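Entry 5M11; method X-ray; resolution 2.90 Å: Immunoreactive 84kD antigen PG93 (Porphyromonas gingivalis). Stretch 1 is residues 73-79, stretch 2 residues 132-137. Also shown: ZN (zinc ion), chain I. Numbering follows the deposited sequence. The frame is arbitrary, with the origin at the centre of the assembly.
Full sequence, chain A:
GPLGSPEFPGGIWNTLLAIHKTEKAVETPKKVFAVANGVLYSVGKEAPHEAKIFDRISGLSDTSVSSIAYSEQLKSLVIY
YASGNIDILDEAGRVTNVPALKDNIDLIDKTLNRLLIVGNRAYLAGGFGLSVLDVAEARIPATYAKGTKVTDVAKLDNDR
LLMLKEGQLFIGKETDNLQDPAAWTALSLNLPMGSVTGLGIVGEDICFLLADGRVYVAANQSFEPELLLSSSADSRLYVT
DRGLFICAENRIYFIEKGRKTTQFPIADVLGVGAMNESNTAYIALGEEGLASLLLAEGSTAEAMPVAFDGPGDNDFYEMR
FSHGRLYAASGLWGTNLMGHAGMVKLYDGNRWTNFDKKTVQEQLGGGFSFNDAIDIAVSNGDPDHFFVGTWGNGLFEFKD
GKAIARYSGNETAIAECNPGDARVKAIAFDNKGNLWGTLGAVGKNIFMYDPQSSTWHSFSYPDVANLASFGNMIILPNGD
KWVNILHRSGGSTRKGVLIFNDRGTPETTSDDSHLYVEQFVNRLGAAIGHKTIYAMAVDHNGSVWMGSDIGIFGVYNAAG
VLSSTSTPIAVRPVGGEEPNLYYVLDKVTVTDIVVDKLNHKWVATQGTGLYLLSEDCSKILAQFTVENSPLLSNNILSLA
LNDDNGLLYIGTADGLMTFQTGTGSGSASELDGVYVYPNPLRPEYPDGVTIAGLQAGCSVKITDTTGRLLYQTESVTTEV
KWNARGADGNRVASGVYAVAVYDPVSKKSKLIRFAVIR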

# COMPACT_ATOMS: atom_id res chain seq x y z
N GLN A 73 17.69 19.67 21.08
CA GLN A 73 18.92 19.38 21.80
C GLN A 73 19.71 18.27 21.10
O GLN A 73 20.90 18.46 20.87
CB GLN A 73 18.59 19.00 23.26
CG GLN A 73 19.77 19.12 24.23
CD GLN A 73 19.58 18.21 25.43
OE1 GLN A 73 20.16 17.11 25.52
NE2 GLN A 73 18.74 18.64 26.38
N LEU A 74 19.07 17.15 20.71
CA LEU A 74 19.80 16.03 20.11
C LEU A 74 19.87 16.05 18.56
O LEU A 74 20.42 15.11 17.98
CB LEU A 74 19.19 14.70 20.56
CG LEU A 74 19.23 14.42 22.06
CD1 LEU A 74 18.14 13.50 22.44
CD2 LEU A 74 20.57 13.86 22.49
N LYS A 75 19.33 17.11 17.90
CA LYS A 75 19.27 17.25 16.44
C LYS A 75 18.75 15.92 15.82
O LYS A 75 19.22 15.49 14.77
CB LYS A 75 20.62 17.69 15.86
CG LYS A 75 20.99 19.12 16.23
CD LYS A 75 22.41 19.47 15.85
CE LYS A 75 22.99 20.58 16.71
NZ LYS A 75 24.47 20.64 16.62
N SER A 76 17.78 15.27 16.52
CA SER A 76 17.19 14.00 16.11
C SER A 76 15.67 14.06 16.09
O SER A 76 15.06 14.79 16.87
CB SER A 76 17.63 12.87 17.04
OG SER A 76 19.04 12.76 17.06
N LEU A 77 15.08 13.26 15.18
CA LEU A 77 13.63 13.17 15.00
C LEU A 77 13.12 11.78 15.43
O LEU A 77 13.60 10.74 14.95
CB LEU A 77 13.26 13.45 13.51
CG LEU A 77 11.78 13.34 13.13
CD1 LEU A 77 11.06 14.65 13.35
CD2 LEU A 77 11.61 12.89 11.72
N VAL A 78 12.14 11.77 16.34
CA VAL A 78 11.47 10.57 16.83
C VAL A 78 10.29 10.25 15.89
O VAL A 78 9.43 11.10 15.71
CB VAL A 78 11.01 10.76 18.29
CG1 VAL A 78 10.01 9.67 18.70
CG2 VAL A 78 12.21 10.80 19.24
N ILE A 79 10.29 9.05 15.28
CA ILE A 79 9.24 8.56 14.38
C ILE A 79 8.46 7.46 15.08
O ILE A 79 9.02 6.39 15.34
CB ILE A 79 9.77 8.04 13.01
CG1 ILE A 79 10.68 9.05 12.30
CG2 ILE A 79 8.59 7.66 12.11
CD1 ILE A 79 11.68 8.42 11.36
ZN ZN I . 20.61 8.04 28.26
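Stretch 2 132-137: VLDVAE

Stretch 2 packs against stretch 1 mainly through apolar side chains, with no hydrogen bond between the two; the side chain of Leu 74 also reaches the backbone N of Ala 136. The backbones stay well apart: the nearest CA pairs are Leu 74 CA to Ala 136 CA at 7.0 Å and Val 78 CA to Val 135 CA at 7.5 Å. These spacings exceed those of neighbouring strands in a sheet and leave room for a layer of apolar groups between the two backbones. The end-to-end vectors, from CA 74 to CA 78 and from CA 133 to CA 136, lie 139° apart, so stretch 2 runs broadly against the direction of stretch 1, but obliquely.

The backbone angles account for the form of each partner. In stretch 1, Leu 74 (phi/psi -93/3) and Lys 75 (47/38, a left-handed conformation) make a turn that leads into the strand beginning at Ser 76. From there the chain is extended, and its alternation is evident: Ser 76 and Val 78 direct their CA-to-CB bonds toward stretch 2, whereas Leu 77 points away and is not in contact. The turn is tied locally by a hydrogen bond from Ser 76 OG to Leu 74 O, 2.9 Å. Stretch 2 enters as a strand, and by Val 135 (-59/-50) and Ala 136 (-57/-39) the angles are helix-like.

Val 135 is the main bump, with 66 Å² covered, the largest share of any residue in the 248 Å² buried by the two sides together. It fits into a shallow hollow lined by Leu 74, Ser 76 and Val 78. The evidence is its closest approach to each neighbour: Val 135 CB lies 3.5 Å from Leu 74 CD1, Val 135 CG1 lies 4.3 Å from Ser 76 CB, and Val 135 CG2 lies 3.9 Å from Val 78 CG2. The small side chain of Ser 76 forms the low part of this surface, between the bulkier Leu 74 and Val 78.

Leu 74 supplies the reciprocal bump. With chi1 at -62° (m) and chi2 at 155° (t), its forked end reaches the bend of stretch 2. Its CD1 meets Val 135 CB, as above, and also comes within 3.8 Å of Ala 136 N; its CD2 lies 3.8 Å from Ala 136 CB. Ala 136 points its CB sideways, so it borders the contact and does not plug into it.

At the other end, Val 78 (chi1 166°, t) spans two residues of stretch 2. Both its methyls lie near Leu 133 CD2, Val 78 CG1 at 3.9 Å and Val 78 CG2 at 4.1 Å, and CG2 also meets Val 135 CG2 as described.

Asp 134 begins away from stretch 1 and makes no contact with it. Its OD2 binds zinc at 2.1 Å, as does Glu 137 OE2, also at 2.1 Å, with a further ligand elsewhere in the structure. The two oxygens, Asp 134 OD2 and Glu 137 OE2, are 2.9 Å apart because they share the metal. A weak hydrogen bond from Glu 137 N to Asp 134 OD1, 3.3 Å, also spans the bend.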

# COMPACT_ATOMS: atom_id res chain seq x y z
N VAL A 132 8.54 6.53 28.61
CA VAL A 132 9.67 7.46 28.62
C VAL A 132 10.71 6.91 27.67
O VAL A 132 11.23 5.80 27.87
CB VAL A 132 10.26 7.75 30.02
CG1 VAL A 132 11.28 8.88 29.96
CG2 VAL A 132 9.18 8.10 31.00
N LEU A 133 10.98 7.68 26.63
CA LEU A 133 11.95 7.29 25.65
C LEU A 133 13.22 8.08 25.84
O LEU A 133 13.18 9.31 26.01
CB LEU A 133 11.35 7.47 24.25
CG LEU A 133 12.25 7.41 23.03
CD1 LEU A 133 12.90 6.06 22.88
CD2 LEU A 133 11.44 7.74 21.80
N ASP A 134 14.35 7.35 25.86
CA ASP A 134 15.67 7.92 25.94
C ASP A 134 16.15 7.99 24.48
O ASP A 134 16.61 7.00 23.89
CB ASP A 134 16.59 7.11 26.87
CG ASP A 134 18.01 7.62 27.01
OD1 ASP A 134 18.41 8.50 26.22
OD2 ASP A 134 18.73 7.12 27.90
N VAL A 135 15.96 9.16 23.88
CA VAL A 135 16.27 9.47 22.50
C VAL A 135 17.76 9.24 22.20
O VAL A 135 18.05 8.53 21.25
CB VAL A 135 15.80 10.90 22.15
CG1 VAL A 135 16.06 11.21 20.67
CG2 VAL A 135 14.32 11.11 22.50
N ALA A 136 18.70 9.77 23.01
CA ALA A 136 20.15 9.58 22.76
C ALA A 136 20.57 8.11 22.72
O ALA A 136 21.41 7.75 21.90
CB ALA A 136 20.97 10.28 23.83
N GLU A 137 19.99 7.27 23.60
CA GLU A 137 20.35 5.86 23.76
C GLU A 137 19.27 4.86 23.26
O GLU A 137 19.37 3.66 23.54
CB GLU A 137 20.65 5.59 25.24
CG GLU A 137 21.92 6.21 25.79
CD GLU A 137 22.17 5.74 27.20
OE1 GLU A 137 23.05 4.87 27.38
OE2 GLU A 137 21.41 6.14 28.11